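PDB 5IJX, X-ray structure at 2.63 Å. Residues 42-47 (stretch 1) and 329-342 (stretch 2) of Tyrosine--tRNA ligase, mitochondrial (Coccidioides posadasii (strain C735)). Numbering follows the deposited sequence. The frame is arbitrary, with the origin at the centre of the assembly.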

# COMPACT_ATOMS: atom_id res chain seq x y z
N GLU A 42 11.10 11.51 -33.79
CA GLU A 42 10.68 10.50 -34.75
C GLU A 42 11.70 10.35 -35.87
O GLU A 42 12.10 9.23 -36.21
CB GLU A 42 9.30 10.86 -35.33
CG GLU A 42 8.17 10.80 -34.31
CD GLU A 42 6.85 11.26 -34.90
OE1 GLU A 42 6.86 11.93 -35.95
OE2 GLU A 42 5.79 10.93 -34.31
N GLU A 43 12.15 11.47 -36.45
CA GLU A 43 13.12 11.38 -37.53
C GLU A 43 14.44 10.78 -37.07
O GLU A 43 15.25 10.38 -37.91
CB GLU A 43 13.33 12.76 -38.16
CG GLU A 43 14.64 13.47 -37.81
CD GLU A 43 14.77 14.82 -38.50
OE1 GLU A 43 13.92 15.14 -39.35
OE2 GLU A 43 15.74 15.55 -38.20
N ARG A 44 14.67 10.71 -35.76
CA ARG A 44 15.83 10.02 -35.21
C ARG A 44 15.55 8.56 -34.89
O ARG A 44 16.46 7.84 -34.48
CB ARG A 44 16.34 10.73 -33.95
CG ARG A 44 16.67 12.21 -34.13
CD ARG A 44 17.85 12.43 -35.07
NE ARG A 44 19.11 11.95 -34.51
CZ ARG A 44 20.32 12.34 -34.93
NH1 ARG A 44 20.43 13.22 -35.91
NH2 ARG A 44 21.41 11.85 -34.36
N GLY A 45 14.30 8.11 -35.05
CA GLY A 45 13.97 6.72 -34.79
C GLY A 45 13.95 6.34 -33.33
O GLY A 45 13.96 5.15 -33.01
N LEU A 46 13.92 7.32 -32.42
CA LEU A 46 13.85 7.04 -31.00
C LEU A 46 12.43 6.83 -30.50
O LEU A 46 12.25 6.49 -29.33
CB LEU A 46 14.49 8.18 -30.20
CG LEU A 46 16.00 8.40 -30.39
CD1 LEU A 46 16.45 9.63 -29.62
CD2 LEU A 46 16.79 7.17 -29.95
N VAL A 47 11.43 7.00 -31.36
CA VAL A 47 10.03 6.91 -30.96
C VAL A 47 9.49 5.60 -31.53
O VAL A 47 9.18 5.51 -32.72
CB VAL A 47 9.21 8.11 -31.45
CG1 VAL A 47 7.76 7.97 -31.02
CG2 VAL A 47 9.81 9.40 -30.93
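Stretch 2 329-342: YLKMFTFVPTPAIK

An arginine that meets a bend in the main chain can gather several backbone carbonyls at once, and Arg44 is an instructive case. Its guanidinium group donates to three main-chain oxygens of the second stretch. Arg44 NE reaches Lys331 O at 2.8 Å and NH1 reaches Val336 O at 2.8 Å; NH2 adds weak bonds to Thr334 O at 2.8 Å, Lys331 O at 3.1 Å and Val336 O at 3.2 Å. Every acceptor is a main-chain carbonyl, so these bonds depend on where the backbone places its oxygens.

The path of the chain brings these oxygens together. Residues 329 onward form the last part of a helix, a loop follows through Val336, and Pro337 stands at the N-cap of a second helix that starts at Thr338. The chain thereby bends around the arginine: the CA of Lys331 lies over one face of the guanidinium, while Thr334 O, Val336 O and Thr338 CG2 line its edge. Thr338 CG2 is 3.2 Å from Arg44 NH1. Within the second stretch, Thr334 OG1 donates to Leu330 O at 2.6 Å, tying the turn back to the first helix.

On the other side of the contact, a helix ends at Glu43, and Gly45, with positive phi, completes a Schellman motif in which Gly45 N bonds Glu42 O at 2.7 Å. The backbones come closest at Arg44 and Lys331, whose CA atoms are 4.9 Å apart. Here the packing is tight: Arg44 O lies 3.2 Å from CG of selenomethionine Met332, and Gly45 O lies 3.4 Å from Met332 CE. Farther along, Leu46 CD2 rests 3.6 Å from Met332 CB, an apolar contact. Glu43 closes the margin, its O 3.4 Å from Lys331 CD and its OE2 3.2 Å from Thr338 CG2.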

# COMPACT_ATOMS: atom_id res chain seq x y z
N TYR A 329 21.14 3.31 -36.33
CA TYR A 329 21.99 3.34 -35.14
C TYR A 329 22.64 4.70 -34.97
O TYR A 329 22.70 5.23 -33.85
CB TYR A 329 23.04 2.23 -35.24
CG TYR A 329 22.57 0.91 -34.65
CD1 TYR A 329 23.27 0.31 -33.62
CD2 TYR A 329 21.42 0.29 -35.13
CE1 TYR A 329 22.84 -0.89 -33.08
CE2 TYR A 329 20.99 -0.92 -34.59
CZ TYR A 329 21.71 -1.50 -33.57
OH TYR A 329 21.28 -2.70 -33.03
N LEU A 330 23.12 5.30 -36.06
CA LEU A 330 23.71 6.63 -35.98
C LEU A 330 22.68 7.66 -35.54
O LEU A 330 22.97 8.53 -34.71
CB LEU A 330 24.32 7.03 -37.32
CG LEU A 330 25.77 6.61 -37.58
CD1 LEU A 330 26.13 6.84 -39.04
CD2 LEU A 330 26.72 7.37 -36.67
N LYS A 331 21.46 7.58 -36.09
CA LYS A 331 20.43 8.54 -35.72
C LYS A 331 20.05 8.42 -34.25
O LYS A 331 19.73 9.42 -33.60
CB LYS A 331 19.20 8.36 -36.59
CG LYS A 331 19.43 8.60 -38.08
CD LYS A 331 18.11 8.83 -38.81
CE LYS A 331 17.89 7.84 -39.94
NZ LYS A 331 16.51 7.93 -40.50
N MSE A 332 20.09 7.21 -33.70
CA MSE A 332 19.59 6.97 -32.35
C MSE A 332 20.66 7.16 -31.27
O MSE A 332 20.34 7.61 -30.17
CB MSE A 332 19.01 5.56 -32.25
CG MSE A 332 17.82 5.31 -33.18
SE MSE A 332 17.25 3.43 -33.24
CE MSE A 332 16.41 3.32 -31.50
N PHE A 333 21.91 6.84 -31.57
CA PHE A 333 22.95 6.78 -30.55
C PHE A 333 23.93 7.95 -30.59
O PHE A 333 24.94 7.91 -29.89
CB PHE A 333 23.73 5.46 -30.67
CG PHE A 333 22.94 4.25 -30.27
CD1 PHE A 333 23.10 3.68 -29.02
CD2 PHE A 333 22.05 3.66 -31.16
CE1 PHE A 333 22.39 2.56 -28.65
CE2 PHE A 333 21.33 2.54 -30.80
CZ PHE A 333 21.50 1.99 -29.54
N THR A 334 23.65 8.99 -31.37
CA THR A 334 24.57 10.12 -31.47
C THR A 334 23.78 11.42 -31.61
O THR A 334 22.57 11.42 -31.88
CB THR A 334 25.53 9.98 -32.65
OG1 THR A 334 24.83 10.20 -33.88
CG2 THR A 334 26.17 8.60 -32.68
N PHE A 335 24.48 12.53 -31.42
CA PHE A 335 23.92 13.87 -31.61
C PHE A 335 24.30 14.47 -32.95
O PHE A 335 24.01 15.65 -33.19
CB PHE A 335 24.37 14.81 -30.49
CG PHE A 335 23.59 14.67 -29.20
CD1 PHE A 335 22.65 13.66 -29.03
CD2 PHE A 335 23.79 15.57 -28.17
CE1 PHE A 335 21.94 13.55 -27.85
CE2 PHE A 335 23.08 15.46 -26.98
CZ PHE A 335 22.16 14.45 -26.82
N VAL A 336 24.95 13.71 -33.83
CA VAL A 336 25.38 14.29 -35.11
C VAL A 336 24.15 14.76 -35.87
O VAL A 336 23.11 14.06 -35.86
CB VAL A 336 26.18 13.27 -35.93
CG1 VAL A 336 27.34 12.71 -35.11
CG2 VAL A 336 25.29 12.15 -36.41
N PRO A 337 24.18 15.91 -36.54
CA PRO A 337 23.01 16.34 -37.31
C PRO A 337 22.61 15.31 -38.35
O PRO A 337 23.43 14.56 -38.86
CB PRO A 337 23.48 17.65 -37.97
CG PRO A 337 24.55 18.16 -37.07
CD PRO A 337 25.23 16.94 -36.52
N THR A 338 21.31 15.29 -38.67
CA THR A 338 20.82 14.38 -39.69
C THR A 338 21.46 14.62 -41.06
O THR A 338 21.79 13.62 -41.73
CB THR A 338 19.29 14.47 -39.79
OG1 THR A 338 18.91 15.80 -40.17
CG2 THR A 338 18.64 14.12 -38.46
N PRO A 339 21.65 15.85 -41.53
CA PRO A 339 22.31 16.01 -42.84
C PRO A 339 23.72 15.47 -42.85
O PRO A 339 24.13 14.82 -43.82
CB PRO A 339 22.25 17.52 -43.08
CG PRO A 339 22.18 18.11 -41.72
CD PRO A 339 21.34 17.16 -40.93
N ALA A 340 24.50 15.74 -41.80
CA ALA A 340 25.84 15.17 -41.70
C ALA A 340 25.81 13.65 -41.81
O ALA A 340 26.76 13.05 -42.34
CB ALA A 340 26.49 15.60 -40.38
N ILE A 341 24.74 13.01 -41.33
CA ILE A 341 24.58 11.58 -41.55
C ILE A 341 24.27 11.30 -43.01
O ILE A 341 24.82 10.37 -43.61
CB ILE A 341 23.49 11.01 -40.63
CG1 ILE A 341 23.86 11.21 -39.16
CG2 ILE A 341 23.28 9.53 -40.92
CD1 ILE A 341 22.77 10.78 -38.18
N LYS A 342 23.37 12.09 -43.62
CA LYS A 342 23.03 11.88 -45.02
C LYS A 342 24.28 11.89 -45.90
O LYS A 342 24.43 11.04 -46.78
CB LYS A 342 22.04 12.95 -45.48